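Motility-associated killing factor MakB (Vibrio cholerae serotype O1, PDB 6W1W) is one component of a three-component cytotoxin and structurally resembles alpha-pore-forming toxins, so it probably contributes to the pore that the toxin forms. Local coordinates at residues 184-189 with 331-336. Residues are numbered along the deposited sequence; the frame is centred on the assembly and turned at random.
Sequences AQLRAG and QLISLP
Leu-186 meets Ile-333 through methyl groups: its CD1 lies 3.8 Å from CG2 of Ile-333, and the two side chains cross at about a right angle. In Ile-333 the CG2 branch is anti to the carbonyl carbon while CG1 stands between the backbone N and that carbon (chi1 57°); this leaves the short methyl branch to do the touching. Both residues are buried. Tyr-20 of helix 9-35 packs on both of them, Phe-329 of helix 316-333 adds to the Leu-186 side, and Ile-77 of helix 69-90 backs Ile-333.

The other half of the contact lies on the solvent side. Leu-332 is exposed and meets backbone, not a side chain, its CD1 sitting 3.5 Å from the carbonyl O of Leu-186. That oxygen already accepts a bond from Gly-189 N at 3.1 Å, part of the Schellman motif that ends the helix; Gly-189 takes a positive phi (88°), where a CB would press against the carbonyl O of Ala-188. Arg-187, whose CB points away from 331-336, lays its chain against Phe-329 and Leu-13, and its NH1 forms a salt bridge with Asp-10 of helix 9-35.

The contact joins two helix ends whose chains go on into 193-203 and 338-346, parallel neighbours in the mixed four-stranded sheet. With 152 Å² buried in all, it combines one hydrophobic methyl pair with one methyl in van der Waals contact with a bonded carbonyl O, without polar bonds between the two segments to fix its direction.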
ATOM      1  N   ALA A 184       7.640  -8.208 -13.815  1.00150.22           N
ATOM      2  CA  ALA A 184       8.816  -8.923 -14.300  1.00150.77           C
ATOM      3  C   ALA A 184       9.824  -9.151 -13.185  1.00139.03           C
ATOM      4  O   ALA A 184      10.543 -10.160 -13.187  1.00123.19           O
ATOM      5  CB  ALA A 184       9.466  -8.158 -15.453  1.00140.61           C
ATOM      6  N   GLN A 185       9.890  -8.230 -12.223  1.00126.84           N
ATOM      7  CA  GLN A 185      10.753  -8.432 -11.066  1.00137.88           C
ATOM      8  C   GLN A 185      10.265  -9.600 -10.219  1.00137.50           C
ATOM      9  O   GLN A 185      11.023 -10.534  -9.934  1.00128.00           O
ATOM     10  CB  GLN A 185      10.820  -7.153 -10.232  1.00139.79           C
ATOM     11  CG  GLN A 185      11.682  -6.062 -10.846  1.00143.13           C
ATOM     12  CD  GLN A 185      13.113  -6.513 -11.061  1.00120.75           C
ATOM     13  OE1 GLN A 185      13.893  -6.613 -10.111  1.00105.48           O
ATOM     14  NE2 GLN A 185      13.465  -6.799 -12.311  1.00101.48           N
ATOM     15  N   LEU A 186       8.988  -9.567  -9.824  1.00137.22           N
ATOM     16  CA  LEU A 186       8.446 -10.591  -8.935  1.00120.77           C
ATOM     17  C   LEU A 186       8.397 -11.956  -9.613  1.00120.91           C
ATOM     18  O   LEU A 186       8.698 -12.978  -8.981  1.00113.80           O
ATOM     19  CB  LEU A 186       7.058 -10.173  -8.453  1.00111.39           C
ATOM     20  CG  LEU A 186       7.006  -8.988  -7.483  1.00113.54           C
ATOM     21  CD1 LEU A 186       5.594  -8.428  -7.387  1.00108.81           C
ATOM     22  CD2 LEU A 186       7.517  -9.404  -6.110  1.00100.61           C
ATOM     23  N   ARG A 187       8.017 -12.000 -10.893  1.00115.51           N
ATOM     24  CA  ARG A 187       7.989 -13.276 -11.602  1.00129.12           C
ATOM     25  C   ARG A 187       9.380 -13.890 -11.698  1.00135.79           C
ATOM     26  O   ARG A 187       9.525 -15.118 -11.632  1.00121.42           O
ATOM     27  CB  ARG A 187       7.372 -13.101 -12.993  1.00137.21           C
ATOM     28  CG  ARG A 187       7.449 -14.351 -13.871  1.00146.59           C
ATOM     29  CD  ARG A 187       6.408 -14.355 -14.990  1.00151.39           C
ATOM     30  NE  ARG A 187       6.201 -13.031 -15.574  1.00153.42           N
ATOM     31  CZ  ARG A 187       5.597 -12.813 -16.738  1.00139.66           C
ATOM     32  NH1 ARG A 187       5.445 -11.574 -17.191  1.00118.90           N
ATOM     33  NH2 ARG A 187       5.152 -13.836 -17.457  1.00134.62           N
ATOM     34  N   ALA A 188      10.415 -13.057 -11.817  1.00138.75           N
ATOM     35  CA  ALA A 188      11.789 -13.531 -11.922  1.00140.63           C
ATOM     36  C   ALA A 188      12.358 -14.033 -10.600  1.00141.56           C
ATOM     37  O   ALA A 188      13.501 -14.504 -10.577  1.00142.63           O
ATOM     38  CB  ALA A 188      12.685 -12.420 -12.471  1.00153.62           C
ATOM     39  N   GLY A 189      11.602 -13.943  -9.508  1.00135.86           N
ATOM     40  CA  GLY A 189      12.057 -14.432  -8.225  1.00139.82           C
ATOM     41  C   GLY A 189      12.844 -13.441  -7.394  1.00133.41           C
ATOM     42  O   GLY A 189      13.251 -13.785  -6.276  1.00125.10           O
ATOM     43  N   GLN A 331       1.889 -17.356  -5.164  1.00101.44           N
ATOM     44  CA  GLN A 331       2.627 -17.940  -4.048  1.00117.17           C
ATOM     45  C   GLN A 331       3.894 -17.164  -3.718  1.00125.05           C
ATOM     46  O   GLN A 331       4.428 -17.313  -2.613  1.00130.82           O
ATOM     47  CB  GLN A 331       2.975 -19.395  -4.353  1.00130.69           C
ATOM     48  CG  GLN A 331       1.779 -20.326  -4.351  1.00138.89           C
ATOM     49  CD  GLN A 331       2.086 -21.676  -4.972  1.00145.32           C
ATOM     50  OE1 GLN A 331       2.950 -21.795  -5.841  1.00149.84           O
ATOM     51  NE2 GLN A 331       1.373 -22.701  -4.528  1.00143.80           N
ATOM     52  N   LEU A 332       4.384 -16.341  -4.645  1.00125.03           N
ATOM     53  CA  LEU A 332       5.592 -15.565  -4.379  1.00123.92           C
ATOM     54  C   LEU A 332       5.275 -14.279  -3.624  1.00115.46           C
ATOM     55  O   LEU A 332       5.971 -13.936  -2.661  1.00118.77           O
ATOM     56  CB  LEU A 332       6.328 -15.250  -5.684  1.00118.88           C
ATOM     57  CG  LEU A 332       6.826 -16.459  -6.483  1.00124.83           C
ATOM     58  CD1 LEU A 332       7.482 -16.023  -7.789  1.00118.53           C
ATOM     59  CD2 LEU A 332       7.782 -17.305  -5.651  1.00115.23           C
ATOM     60  N   ILE A 333       4.223 -13.563  -4.032  1.00113.48           N
ATOM     61  CA  ILE A 333       3.838 -12.342  -3.324  1.00122.62           C
ATOM     62  C   ILE A 333       3.199 -12.639  -1.972  1.00131.57           C
ATOM     63  O   ILE A 333       3.126 -11.748  -1.117  1.00135.41           O
ATOM     64  CB  ILE A 333       2.896 -11.481  -4.187  1.00112.61           C
ATOM     65  CG1 ILE A 333       1.662 -12.284  -4.597  1.00108.50           C
ATOM     66  CG2 ILE A 333       3.619 -10.954  -5.422  1.00116.16           C
ATOM     67  CD1 ILE A 333       0.714 -11.518  -5.489  1.00102.36           C
ATOM     68  N   SER A 334       2.728 -13.869  -1.753  1.00142.42           N
ATOM     69  CA  SER A 334       2.167 -14.258  -0.461  1.00147.60           C
ATOM     70  C   SER A 334       3.228 -14.438   0.614  1.00143.10           C
ATOM     71  O   SER A 334       2.914 -14.315   1.802  1.00135.31           O
ATOM     72  CB  SER A 334       1.370 -15.558  -0.591  1.00153.75           C
ATOM     73  OG  SER A 334       2.205 -16.627  -1.007  1.00153.22           O
ATOM     74  N   LEU A 335       4.462 -14.737   0.230  1.00164.88           N
ATOM     75  CA  LEU A 335       5.516 -14.940   1.210  1.00161.48           C
ATOM     76  C   LEU A 335       5.748 -13.655   2.002  1.00161.78           C
ATOM     77  O   LEU A 335       5.721 -12.559   1.429  1.00159.32           O
ATOM     78  CB  LEU A 335       6.813 -15.374   0.524  1.00156.51           C
ATOM     79  CG  LEU A 335       7.139 -16.871   0.477  1.00159.98           C
ATOM     80  CD1 LEU A 335       5.890 -17.705   0.246  1.00160.30           C
ATOM     81  CD2 LEU A 335       8.177 -17.157  -0.602  1.00154.47           C
ATOM     82  N   PRO A 336       5.978 -13.749   3.310  1.00161.97           N
ATOM     83  CA  PRO A 336       6.220 -12.542   4.112  1.00159.99           C
ATOM     84  C   PRO A 336       7.480 -11.836   3.656  1.00158.93           C
ATOM     85  O   PRO A 336       8.503 -12.488   3.380  1.00146.87           O
ATOM     86  CB  PRO A 336       6.366 -13.091   5.542  1.00147.50           C
ATOM     87  CG  PRO A 336       6.789 -14.512   5.360  1.00145.61           C
ATOM     88  CD  PRO A 336       6.087 -14.980   4.112  1.00148.70           C
TER